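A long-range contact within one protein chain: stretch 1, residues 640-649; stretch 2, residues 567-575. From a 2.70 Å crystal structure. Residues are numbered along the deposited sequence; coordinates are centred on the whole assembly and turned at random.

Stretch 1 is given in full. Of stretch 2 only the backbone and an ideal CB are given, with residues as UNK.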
# COMPACT_ATOMS: atom_id res chain seq x y z
N LYS A 640 -35.27 16.45 -15.87
CA LYS A 640 -34.39 17.62 -15.73
C LYS A 640 -33.09 17.26 -14.95
O LYS A 640 -32.03 17.81 -15.24
CB LYS A 640 -35.19 18.76 -15.04
CG LYS A 640 -34.38 19.96 -14.49
CD LYS A 640 -35.15 20.75 -13.42
CE LYS A 640 -34.85 20.32 -11.99
NZ LYS A 640 -33.54 20.82 -11.51
N LYS A 641 -33.20 16.33 -13.97
CA LYS A 641 -32.11 15.92 -13.09
C LYS A 641 -30.94 15.20 -13.77
O LYS A 641 -29.84 15.20 -13.21
CB LYS A 641 -32.62 15.13 -11.87
CG LYS A 641 -33.67 15.83 -11.00
CD LYS A 641 -33.06 16.54 -9.80
CE LYS A 641 -34.08 17.33 -9.03
NZ LYS A 641 -33.44 18.17 -7.98
N LEU A 642 -31.14 14.61 -14.96
CA LEU A 642 -30.05 13.93 -15.65
C LEU A 642 -29.06 14.94 -16.20
O LEU A 642 -27.87 14.84 -15.90
CB LEU A 642 -30.54 12.97 -16.75
CG LEU A 642 -29.48 12.03 -17.32
CD1 LEU A 642 -28.89 11.14 -16.23
CD2 LEU A 642 -30.06 11.15 -18.40
N GLY A 643 -29.57 15.91 -16.95
CA GLY A 643 -28.77 16.98 -17.53
C GLY A 643 -28.05 17.79 -16.47
O GLY A 643 -26.90 18.21 -16.68
N GLU A 644 -28.73 17.97 -15.31
CA GLU A 644 -28.25 18.64 -14.11
C GLU A 644 -27.04 17.86 -13.59
O GLU A 644 -25.97 18.45 -13.38
CB GLU A 644 -29.39 18.66 -13.04
CG GLU A 644 -29.06 19.41 -11.75
CD GLU A 644 -30.16 19.47 -10.70
OE1 GLU A 644 -31.32 19.14 -11.00
OE2 GLU A 644 -29.84 19.88 -9.55
N PHE A 645 -27.20 16.53 -13.42
CA PHE A 645 -26.16 15.64 -12.95
C PHE A 645 -24.91 15.71 -13.83
O PHE A 645 -23.82 15.91 -13.29
CB PHE A 645 -26.69 14.20 -12.79
CG PHE A 645 -25.63 13.14 -12.64
CD1 PHE A 645 -24.73 13.18 -11.58
CD2 PHE A 645 -25.53 12.10 -13.55
CE1 PHE A 645 -23.73 12.21 -11.45
CE2 PHE A 645 -24.54 11.13 -13.42
CZ PHE A 645 -23.65 11.19 -12.37
N PHE A 646 -25.07 15.61 -15.15
CA PHE A 646 -23.99 15.68 -16.13
C PHE A 646 -23.27 17.03 -16.19
O PHE A 646 -22.12 17.09 -16.64
CB PHE A 646 -24.51 15.26 -17.52
CG PHE A 646 -24.62 13.76 -17.66
CD1 PHE A 646 -25.66 13.06 -17.06
CD2 PHE A 646 -23.64 13.04 -18.34
CE1 PHE A 646 -25.73 11.67 -17.16
CE2 PHE A 646 -23.72 11.65 -18.44
CZ PHE A 646 -24.77 10.97 -17.85
N GLY A 647 -23.94 18.08 -15.72
CA GLY A 647 -23.40 19.44 -15.67
C GLY A 647 -22.44 19.65 -14.52
O GLY A 647 -21.70 20.64 -14.50
N LEU A 648 -22.45 18.71 -13.57
CA LEU A 648 -21.63 18.72 -12.35
C LEU A 648 -20.35 17.88 -12.50
O LEU A 648 -19.58 17.76 -11.55
CB LEU A 648 -22.48 18.21 -11.17
CG LEU A 648 -23.70 19.04 -10.83
CD1 LEU A 648 -24.64 18.28 -9.93
CD2 LEU A 648 -23.31 20.38 -10.24
N LEU A 649 -20.13 17.32 -13.69
CA LEU A 649 -19.01 16.46 -14.02
C LEU A 649 -17.83 17.23 -14.59
O LEU A 649 -17.96 17.87 -15.63
CB LEU A 649 -19.51 15.45 -15.06
CG LEU A 649 -19.86 14.04 -14.63
CD1 LEU A 649 -20.45 13.99 -13.22
CD2 LEU A 649 -20.76 13.39 -15.64
N UNK A 567 -25.71 20.96 -2.71
CA UNK A 567 -27.06 21.50 -2.79
C UNK A 567 -27.81 21.02 -4.02
O UNK A 567 -28.83 21.62 -4.39
CB UNK A 567 -27.01 23.03 -2.78
N UNK A 568 -27.32 19.96 -4.68
CA UNK A 568 -27.96 19.38 -5.86
C UNK A 568 -28.33 17.90 -5.61
O UNK A 568 -28.41 17.11 -6.55
CB UNK A 568 -27.04 19.50 -7.07
N UNK A 569 -28.58 17.55 -4.32
CA UNK A 569 -28.93 16.20 -3.88
C UNK A 569 -30.06 15.65 -4.69
O UNK A 569 -31.02 16.36 -4.98
CB UNK A 569 -29.30 16.19 -2.40
N UNK A 570 -29.92 14.39 -5.12
CA UNK A 570 -30.84 13.66 -5.99
C UNK A 570 -30.48 12.18 -6.01
O UNK A 570 -29.39 11.81 -5.59
CB UNK A 570 -30.82 14.23 -7.41
N UNK A 571 -31.38 11.35 -6.56
CA UNK A 571 -31.22 9.91 -6.73
C UNK A 571 -31.58 9.59 -8.16
O UNK A 571 -32.56 10.12 -8.68
CB UNK A 571 -32.08 9.12 -5.75
N UNK A 572 -30.79 8.74 -8.81
CA UNK A 572 -30.99 8.39 -10.21
C UNK A 572 -30.93 6.89 -10.41
O UNK A 572 -29.87 6.30 -10.23
CB UNK A 572 -29.95 9.08 -11.09
N UNK A 573 -32.06 6.27 -10.79
CA UNK A 573 -32.09 4.85 -11.14
C UNK A 573 -31.66 4.75 -12.60
O UNK A 573 -31.98 5.63 -13.40
CB UNK A 573 -33.47 4.23 -10.92
N UNK A 574 -30.91 3.70 -12.92
CA UNK A 574 -30.40 3.41 -14.25
C UNK A 574 -30.76 1.96 -14.55
O UNK A 574 -30.55 1.08 -13.70
CB UNK A 574 -28.89 3.65 -14.35
N UNK A 575 -31.37 1.71 -15.72
CA UNK A 575 -31.79 0.37 -16.12
C UNK A 575 -31.30 0.04 -17.49
O UNK A 575 -31.56 0.78 -18.44
CB UNK A 575 -33.31 0.23 -16.07

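Position 567 has phi/psi of 85/15, and a positive phi by itself favours glycine. An ideal CB here would meet nothing of stretch 1, so the helix imposes no demand. The residue is Gly 567.

At position 568 the CA-to-CB bond points toward stretch 1, and the ideal CB lies 3.8 Å from Glu 644 OE2 and 3.9 Å from Leu 648 CD1. A carboxylate on one hand and a leucine methyl on the other call for a side chain that can donate a hydrogen bond yet tolerate an apolar neighbour. Histidine, asparagine, glutamine, a hydroxyl residue or a basic residue could all be considered. The deposited residue is His 568. With chi1 in the m well, its ND1 donates a hydrogen bond to Glu 644 OE2 at 2.7 Å, with an N-H...acceptor angle of 164°; the acceptor lies at the ring edge, near the ring plane, where a nitrogen-bound hydrogen points. While OE2 of Glu 644 accepts this bond, its other oxygen, OE1, is engaged by Lys 640 NZ at 2.8 Å in a salt bridge within stretch 1. His 568 CB also packs against Leu 648 CD1 at 3.9 Å.

Position 569 points away, with nothing of stretch 1 near its ideal CB. Stretch 1 sets no requirement, so many residue types would serve; it is Asp 569, whose OD1 is hydrogen-bonded elsewhere in the structure.

At 570 the strand begins, and CA-to-CB points toward the helix, the ideal CB lying 4.0 Å from Lys 641 CD. Beyond it lie the aliphatic part of Lys 641, the CB of Phe 645 and the chain of Glu 644, a setting suited to methionine, leucine or another long apolar side chain. Met 570 occupies it. Its SD lies 3.6 Å from Lys 641 O and 4.0 Å from Phe 645 CB, while its CE comes within 3.6 Å of Glu 644 CD.

Position 571 points away, as alternation along a strand predicts, and stretch 1 leaves the choice open. Thr 571, a beta-branched residue common in strands, is found there.

Position 572 turns back toward the helix, but no atom of stretch 1 lies within 5.5 Å of its ideal CB. An apolar side chain reaching well past CB, such as leucine, isoleucine, methionine or phenylalanine, would suit, with Leu 642 and Phe 645 to meet. Leu 572 does so through CD2, 3.9 Å from Leu 642 CD1 and 4.0 Å from Phe 645 CB.

Position 573 is out of reach of stretch 1, which offers no guidance. Asn 573 makes its side-chain hydrogen bonds elsewhere in the structure.

Position 574 points toward stretch 1 across a wide gap, with Leu 642 and the rings of Phe 645 and Phe 646 beyond. A large apolar or aromatic side chain suits this distance. Trp 574 spans it: CZ2 lies 3.5 Å from Leu 642 CD1, and CH2 meets Phe 646 CZ at 3.9 Å, an edge-to-edge approach.

Position 575 is also out of reach; Val 575 suits the continuing strand.

Stretch 2, residues 567-575: GHDMTLNWV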
# COMPACT_ATOMS: atom_id res chain seq x y z
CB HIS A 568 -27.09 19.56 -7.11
CG HIS A 568 -27.00 20.97 -7.59
ND1 HIS A 568 -27.81 21.44 -8.62
CD2 HIS A 568 -26.20 21.98 -7.17
CE1 HIS A 568 -27.47 22.71 -8.79
NE2 HIS A 568 -26.51 23.08 -7.94
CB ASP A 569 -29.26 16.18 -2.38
CG ASP A 569 -28.11 16.56 -1.44
OD1 ASP A 569 -27.09 17.11 -1.92
OD2 ASP A 569 -28.23 16.30 -0.23
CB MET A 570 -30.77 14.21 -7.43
CG MET A 570 -29.36 14.18 -8.01
SD MET A 570 -29.25 14.46 -9.78
CE MET A 570 -28.87 16.21 -9.80
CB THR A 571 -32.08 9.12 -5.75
OG1 THR A 571 -33.43 9.58 -5.88
CG2 THR A 571 -31.61 9.25 -4.31
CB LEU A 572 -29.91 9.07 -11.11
CG LEU A 572 -29.71 10.61 -11.02
CD1 LEU A 572 -28.72 10.99 -9.90
CD2 LEU A 572 -29.17 11.16 -12.33
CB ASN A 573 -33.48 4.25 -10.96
CG ASN A 573 -33.80 3.87 -9.55
OD1 ASN A 573 -32.91 3.69 -8.70
ND2 ASN A 573 -35.08 3.70 -9.26
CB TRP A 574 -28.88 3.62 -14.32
CG TRP A 574 -28.44 5.04 -14.23
CD1 TRP A 574 -28.38 5.82 -13.11
CD2 TRP A 574 -27.96 5.85 -15.31
NE1 TRP A 574 -27.94 7.09 -13.44
CE2 TRP A 574 -27.65 7.12 -14.78
CE3 TRP A 574 -27.75 5.61 -16.68
CZ2 TRP A 574 -27.14 8.16 -15.57
CZ3 TRP A 574 -27.26 6.65 -17.47
CH2 TRP A 574 -26.97 7.90 -16.91
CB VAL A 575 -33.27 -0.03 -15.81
CG1 VAL A 575 -34.08 1.11 -15.17
CG2 VAL A 575 -34.00 -0.63 -17.01
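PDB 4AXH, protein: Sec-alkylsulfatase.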